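Local coordinates for Zn-dependent hydrolase of metallo-beta-lactamase superfamily TM0207 (Thermotoga maritima, PDB 1VJN), which is a putative zinc-dependent hydrolase of the metallo-beta-lactamase superfamily whose substrate is not established, at residues P46-Q58 with H65-R77. Sequence-based numbering, arbitrary orientation.
Sequences PNVTADVVTESHQ and HHLVKGNFRVIDR
Strands 52-54 and 73-75 form the parallel edge of a six-stranded mixed sheet in the metallo-hydrolase/oxidoreductase fold, with Arg73 to Ile75 outermost. The first leads into His57, which opens the histidine-rich HxHxDH loop that binds zinc in relatives. Val53 N gives to Arg73 O, and Val53 O takes Ile75 N at 2.8 Å. Before this ladder, Thr49 and Lys69 make a separate bridge, through Lys69 N to Val48 O and Ala50 N to Lys69 O (2.7 Å). Between the two, Gly70 (phi 98°) passes Ala50 O too closely to leave room for a beta carbon.

Beta-branched Val53 suits the strand and drives CG2 over the Phe72 ring, a CH-pi contact 3.7 Å from the centroid; Phe72 chi1 (46°) turns that face to it, with Ala50 O at the ring edge. Buried Ala50 has just a methyl to place, against Val68 CG1 (3.6 Å) and Val33. On the other face, Val52 CG1 packs on Ile75 CD1; Val52 also touches Val83, and Ile75 Tyr81 and Phe109, all from the second sheet, so this face looks into the packing between sheets.

Glu55, bent at chi2, brings OE2 into the His65 ring plane, where ND1 donates at 3.1 Å, although carboxylate and ring planes are inclined by 40°. With Val74 CG2 over one face, the bond probably limits ring rotation, and it ties His65 to the end of strand 52-54.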
loop_
_atom_site.group_PDB
_atom_site.type_symbol
_atom_site.label_atom_id
_atom_site.label_comp_id
_atom_site.label_asym_id
_atom_site.label_seq_id
_atom_site.Cartn_x
_atom_site.Cartn_y
_atom_site.Cartn_z
ATOM N N PRO A 46 8.455 12.227 -6.967
ATOM C CA PRO A 46 8.811 10.884 -7.447
ATOM C C PRO A 46 9.361 10.938 -8.870
ATOM O O PRO A 46 8.649 11.347 -9.791
ATOM C CB PRO A 46 7.475 10.110 -7.410
ATOM C CG PRO A 46 6.572 10.870 -6.458
ATOM C CD PRO A 46 7.066 12.292 -6.467
ATOM N N ASN A 47 10.620 10.558 -9.045
ATOM C CA ASN A 47 11.256 10.615 -10.355
ATOM C C ASN A 47 11.331 9.193 -10.897
ATOM O O ASN A 47 12.353 8.514 -10.724
ATOM C CB ASN A 47 12.651 11.235 -10.214
ATOM C CG ASN A 47 13.046 12.101 -11.408
ATOM O OD1 ASN A 47 12.408 12.068 -12.462
ATOM N ND2 ASN A 47 14.108 12.890 -11.236
ATOM N N VAL A 48 10.250 8.728 -11.530
ATOM C CA VAL A 48 10.122 7.297 -11.886
ATOM C C VAL A 48 9.287 7.041 -13.158
ATOM O O VAL A 48 8.332 7.775 -13.416
ATOM C CB VAL A 48 9.584 6.517 -10.645
ATOM C CG1 VAL A 48 8.615 5.379 -11.019
ATOM C CG2 VAL A 48 10.767 5.995 -9.796
ATOM N N THR A 49 9.676 6.001 -13.922
ATOM C CA THR A 49 9.009 5.566 -15.163
ATOM C C THR A 49 8.023 4.385 -14.962
ATOM O O THR A 49 8.422 3.245 -14.725
ATOM C CB THR A 49 10.048 5.157 -16.231
ATOM O OG1 THR A 49 10.703 6.314 -16.764
ATOM C CG2 THR A 49 9.374 4.561 -17.465
ATOM N N ALA A 50 6.733 4.640 -15.130
ATOM C CA ALA A 50 5.747 3.677 -14.745
ATOM C C ALA A 50 5.046 3.033 -15.942
ATOM O O ALA A 50 4.834 3.677 -16.953
ATOM C CB ALA A 50 4.740 4.372 -13.846
ATOM N N ASP A 51 4.633 1.771 -15.758
ATOM C CA ASP A 51 3.695 1.035 -16.625
ATOM C C ASP A 51 2.236 1.182 -16.169
ATOM O O ASP A 51 1.295 1.184 -16.966
ATOM C CB ASP A 51 4.072 -0.442 -16.582
ATOM C CG ASP A 51 5.507 -0.665 -17.026
ATOM O OD1 ASP A 51 5.764 -0.414 -18.211
ATOM O OD2 ASP A 51 6.439 -1.015 -16.270
ATOM N N VAL A 52 2.077 1.218 -14.869
ATOM C CA VAL A 52 0.783 1.401 -14.254
ATOM C C VAL A 52 0.858 2.463 -13.160
ATOM O O VAL A 52 1.844 2.562 -12.384
ATOM C CB VAL A 52 0.235 0.081 -13.657
ATOM C CG1 VAL A 52 -1.216 0.289 -13.046
ATOM C CG2 VAL A 52 0.269 -0.993 -14.691
ATOM N N VAL A 53 -0.206 3.261 -13.103
ATOM C CA VAL A 53 -0.442 4.124 -11.966
ATOM C C VAL A 53 -1.799 3.771 -11.389
ATOM O O VAL A 53 -2.806 3.767 -12.114
ATOM C CB VAL A 53 -0.403 5.625 -12.351
ATOM C CG1 VAL A 53 -0.829 6.492 -11.188
ATOM C CG2 VAL A 53 0.970 6.037 -12.815
ATOM N N THR A 54 -1.855 3.477 -10.090
ATOM C CA THR A 54 -3.174 3.356 -9.436
ATOM C C THR A 54 -3.520 4.521 -8.486
ATOM O O THR A 54 -2.634 5.124 -7.888
ATOM C CB THR A 54 -3.230 2.081 -8.640
ATOM O OG1 THR A 54 -2.227 2.120 -7.622
ATOM C CG2 THR A 54 -2.937 0.811 -9.517
ATOM N N GLU A 55 -4.824 4.785 -8.314
ATOM C CA GLU A 55 -5.305 5.860 -7.462
ATOM C C GLU A 55 -6.406 5.334 -6.583
ATOM O O GLU A 55 -7.465 5.002 -7.081
ATOM C CB GLU A 55 -5.920 7.006 -8.302
ATOM C CG GLU A 55 -5.034 7.633 -9.375
ATOM C CD GLU A 55 -4.022 8.640 -8.872
ATOM O OE1 GLU A 55 -3.896 8.879 -7.626
ATOM O OE2 GLU A 55 -3.356 9.206 -9.772
ATOM N N SER A 56 -6.182 5.337 -5.290
ATOM C CA SER A 56 -7.154 4.945 -4.308
ATOM C C SER A 56 -8.390 5.843 -4.222
ATOM O O SER A 56 -9.461 5.363 -3.825
ATOM C CB SER A 56 -6.467 4.818 -2.949
ATOM O OG SER A 56 -6.058 6.064 -2.494
ATOM N N HIS A 57 -8.263 7.124 -4.586
ATOM C CA HIS A 57 -9.396 8.030 -4.621
ATOM C C HIS A 57 -9.154 9.153 -5.636
ATOM O O HIS A 57 -8.023 9.380 -6.046
ATOM C CB HIS A 57 -9.682 8.606 -3.249
ATOM C CG HIS A 57 -8.504 9.240 -2.606
ATOM N ND1 HIS A 57 -7.537 8.508 -1.953
ATOM C CD2 HIS A 57 -8.099 10.532 -2.559
ATOM C CE1 HIS A 57 -6.585 9.321 -1.532
ATOM N NE2 HIS A 57 -6.912 10.555 -1.867
ATOM N N GLN A 58 -10.209 9.827 -6.067
ATOM C CA GLN A 58 -10.065 10.860 -7.127
ATOM C C GLN A 58 -9.658 12.207 -6.550
ATOM O O GLN A 58 -9.892 12.465 -5.381
ATOM C CB GLN A 58 -11.346 11.000 -7.937
ATOM C CG GLN A 58 -11.774 9.701 -8.627
ATOM C CD GLN A 58 -12.009 9.874 -10.122
ATOM O OE1 GLN A 58 -12.744 10.767 -10.534
ATOM N NE2 GLN A 58 -11.385 9.021 -10.935
ATOM N N HIS A 65 -0.805 12.679 -11.021
ATOM C CA HIS A 65 0.090 11.796 -11.782
ATOM C C HIS A 65 0.644 12.403 -13.056
ATOM O O HIS A 65 1.309 11.708 -13.822
ATOM C CB HIS A 65 -0.589 10.439 -12.093
ATOM C CG HIS A 65 -1.721 10.521 -13.063
ATOM N ND1 HIS A 65 -3.025 10.256 -12.703
ATOM C CD2 HIS A 65 -1.752 10.844 -14.381
ATOM C CE1 HIS A 65 -3.813 10.418 -13.754
ATOM N NE2 HIS A 65 -3.063 10.763 -14.790
ATOM N N HIS A 66 0.426 13.695 -13.279
ATOM C CA HIS A 66 0.973 14.339 -14.493
ATOM C C HIS A 66 2.535 14.464 -14.529
ATOM O O HIS A 66 3.102 14.830 -15.552
ATOM C CB HIS A 66 0.303 15.704 -14.713
ATOM C CG HIS A 66 0.902 16.804 -13.898
ATOM N ND1 HIS A 66 0.582 17.008 -12.572
ATOM C CD2 HIS A 66 1.823 17.746 -14.218
ATOM C CE1 HIS A 66 1.274 18.036 -12.113
ATOM N NE2 HIS A 66 2.036 18.500 -13.091
ATOM N N LEU A 67 3.220 14.154 -13.426
ATOM C CA LEU A 67 4.683 14.181 -13.381
ATOM C C LEU A 67 5.378 12.796 -13.302
ATOM O O LEU A 67 6.606 12.732 -13.193
ATOM C CB LEU A 67 5.131 15.025 -12.195
ATOM C CG LEU A 67 4.808 16.520 -12.263
ATOM C CD1 LEU A 67 5.232 17.167 -10.946
ATOM C CD2 LEU A 67 5.479 17.237 -13.461
ATOM N N VAL A 68 4.608 11.704 -13.343
ATOM C CA VAL A 68 5.167 10.349 -13.418
ATOM C C VAL A 68 5.553 10.137 -14.871
ATOM O O VAL A 68 4.875 10.618 -15.743
ATOM C CB VAL A 68 4.128 9.265 -12.993
ATOM C CG1 VAL A 68 4.698 7.854 -13.127
ATOM C CG2 VAL A 68 3.661 9.483 -11.565
ATOM N N LYS A 69 6.618 9.410 -15.144
ATOM C CA LYS A 69 7.018 9.215 -16.541
ATOM C C LYS A 69 6.565 7.860 -17.040
ATOM O O LYS A 69 6.173 6.999 -16.265
ATOM C CB LYS A 69 8.532 9.339 -16.690
ATOM C CG LYS A 69 9.079 10.721 -16.409
ATOM C CD LYS A 69 10.583 10.657 -16.045
ATOM C CE LYS A 69 11.230 12.049 -16.099
ATOM N NZ LYS A 69 12.729 12.055 -15.900
ATOM N N GLY A 70 6.686 7.660 -18.337
ATOM C CA GLY A 70 6.299 6.439 -18.979
ATOM C C GLY A 70 4.916 6.609 -19.595
ATOM O O GLY A 70 4.218 7.611 -19.377
ATOM N N ASN A 71 4.520 5.595 -20.342
ATOM C CA ASN A 71 3.252 5.567 -21.053
ATOM C C ASN A 71 2.374 4.609 -20.287
ATOM O O ASN A 71 2.161 3.475 -20.690
ATOM C CB ASN A 71 3.513 5.079 -22.459
ATOM C CG ASN A 71 4.409 6.015 -23.223
ATOM O OD1 ASN A 71 4.307 7.208 -23.057
ATOM N ND2 ASN A 71 5.278 5.481 -24.074
ATOM N N PHE A 72 1.858 5.066 -19.161
ATOM C CA PHE A 72 1.216 4.157 -18.221
ATOM C C PHE A 72 -0.286 4.047 -18.391
ATOM O O PHE A 72 -0.924 4.872 -19.018
ATOM C CB PHE A 72 1.559 4.542 -16.780
ATOM C CG PHE A 72 1.442 6.009 -16.499
ATOM C CD1 PHE A 72 0.211 6.584 -16.245
ATOM C CD2 PHE A 72 2.559 6.811 -16.491
ATOM C CE1 PHE A 72 0.114 7.957 -15.995
ATOM C CE2 PHE A 72 2.466 8.173 -16.259
ATOM C CZ PHE A 72 1.260 8.742 -15.978
ATOM N N ARG A 73 -0.820 2.963 -17.856
ATOM C CA ARG A 73 -2.232 2.766 -17.682
ATOM C C ARG A 73 -2.607 3.315 -16.300
ATOM O O ARG A 73 -2.015 2.931 -15.290
ATOM C CB ARG A 73 -2.550 1.276 -17.751
ATOM C CG ARG A 73 -3.941 0.881 -17.346
ATOM C CD ARG A 73 -4.988 1.639 -18.054
ATOM N NE ARG A 73 -6.012 0.730 -18.564
ATOM C CZ ARG A 73 -7.215 0.579 -18.047
ATOM N NH1 ARG A 73 -7.613 1.293 -16.984
ATOM N NH2 ARG A 73 -8.045 -0.258 -18.635
ATOM N N VAL A 74 -3.563 4.245 -16.257
ATOM C CA VAL A 74 -4.050 4.777 -14.986
ATOM C C VAL A 74 -5.227 3.893 -14.598
ATOM O O VAL A 74 -6.110 3.740 -15.409
ATOM C CB VAL A 74 -4.586 6.189 -15.140
ATOM C CG1 VAL A 74 -5.211 6.670 -13.777
ATOM C CG2 VAL A 74 -3.489 7.098 -15.582
ATOM N N ILE A 75 -5.253 3.352 -13.380
ATOM C CA ILE A 75 -6.391 2.573 -12.888
ATOM C C ILE A 75 -6.932 3.295 -11.649
ATOM O O ILE A 75 -6.219 3.493 -10.678
ATOM C CB ILE A 75 -5.994 1.139 -12.564
ATOM C CG1 ILE A 75 -5.364 0.479 -13.751
ATOM C CG2 ILE A 75 -7.189 0.288 -12.167
ATOM C CD1 ILE A 75 -4.851 -0.876 -13.471
ATOM N N ASP A 76 -8.178 3.779 -11.751
ATOM C CA ASP A 76 -8.816 4.484 -10.663
ATOM C C ASP A 76 -10.244 4.010 -10.407
ATOM O O ASP A 76 -11.005 4.724 -9.800
ATOM C CB ASP A 76 -8.817 5.982 -10.923
ATOM C CG ASP A 76 -9.510 6.361 -12.211
ATOM O OD1 ASP A 76 -10.157 5.513 -12.876
ATOM O OD2 ASP A 76 -9.428 7.513 -12.664
ATOM N N ARG A 77 -10.562 2.794 -10.837
ATOM C CA ARG A 77 -11.851 2.164 -10.603
ATOM C C ARG A 77 -11.664 0.718 -10.176
ATOM O O ARG A 77 -10.685 0.095 -10.558
ATOM C CB ARG A 77 -12.692 2.210 -11.877
ATOM C CG ARG A 77 -13.133 3.577 -12.176
ATOM C CD ARG A 77 -13.749 3.813 -13.493
ATOM N NE ARG A 77 -13.994 5.254 -13.564
ATOM C CZ ARG A 77 -15.096 5.871 -13.125
ATOM N NH1 ARG A 77 -16.145 5.181 -12.652
ATOM N NH2 ARG A 77 -15.162 7.199 -13.221
#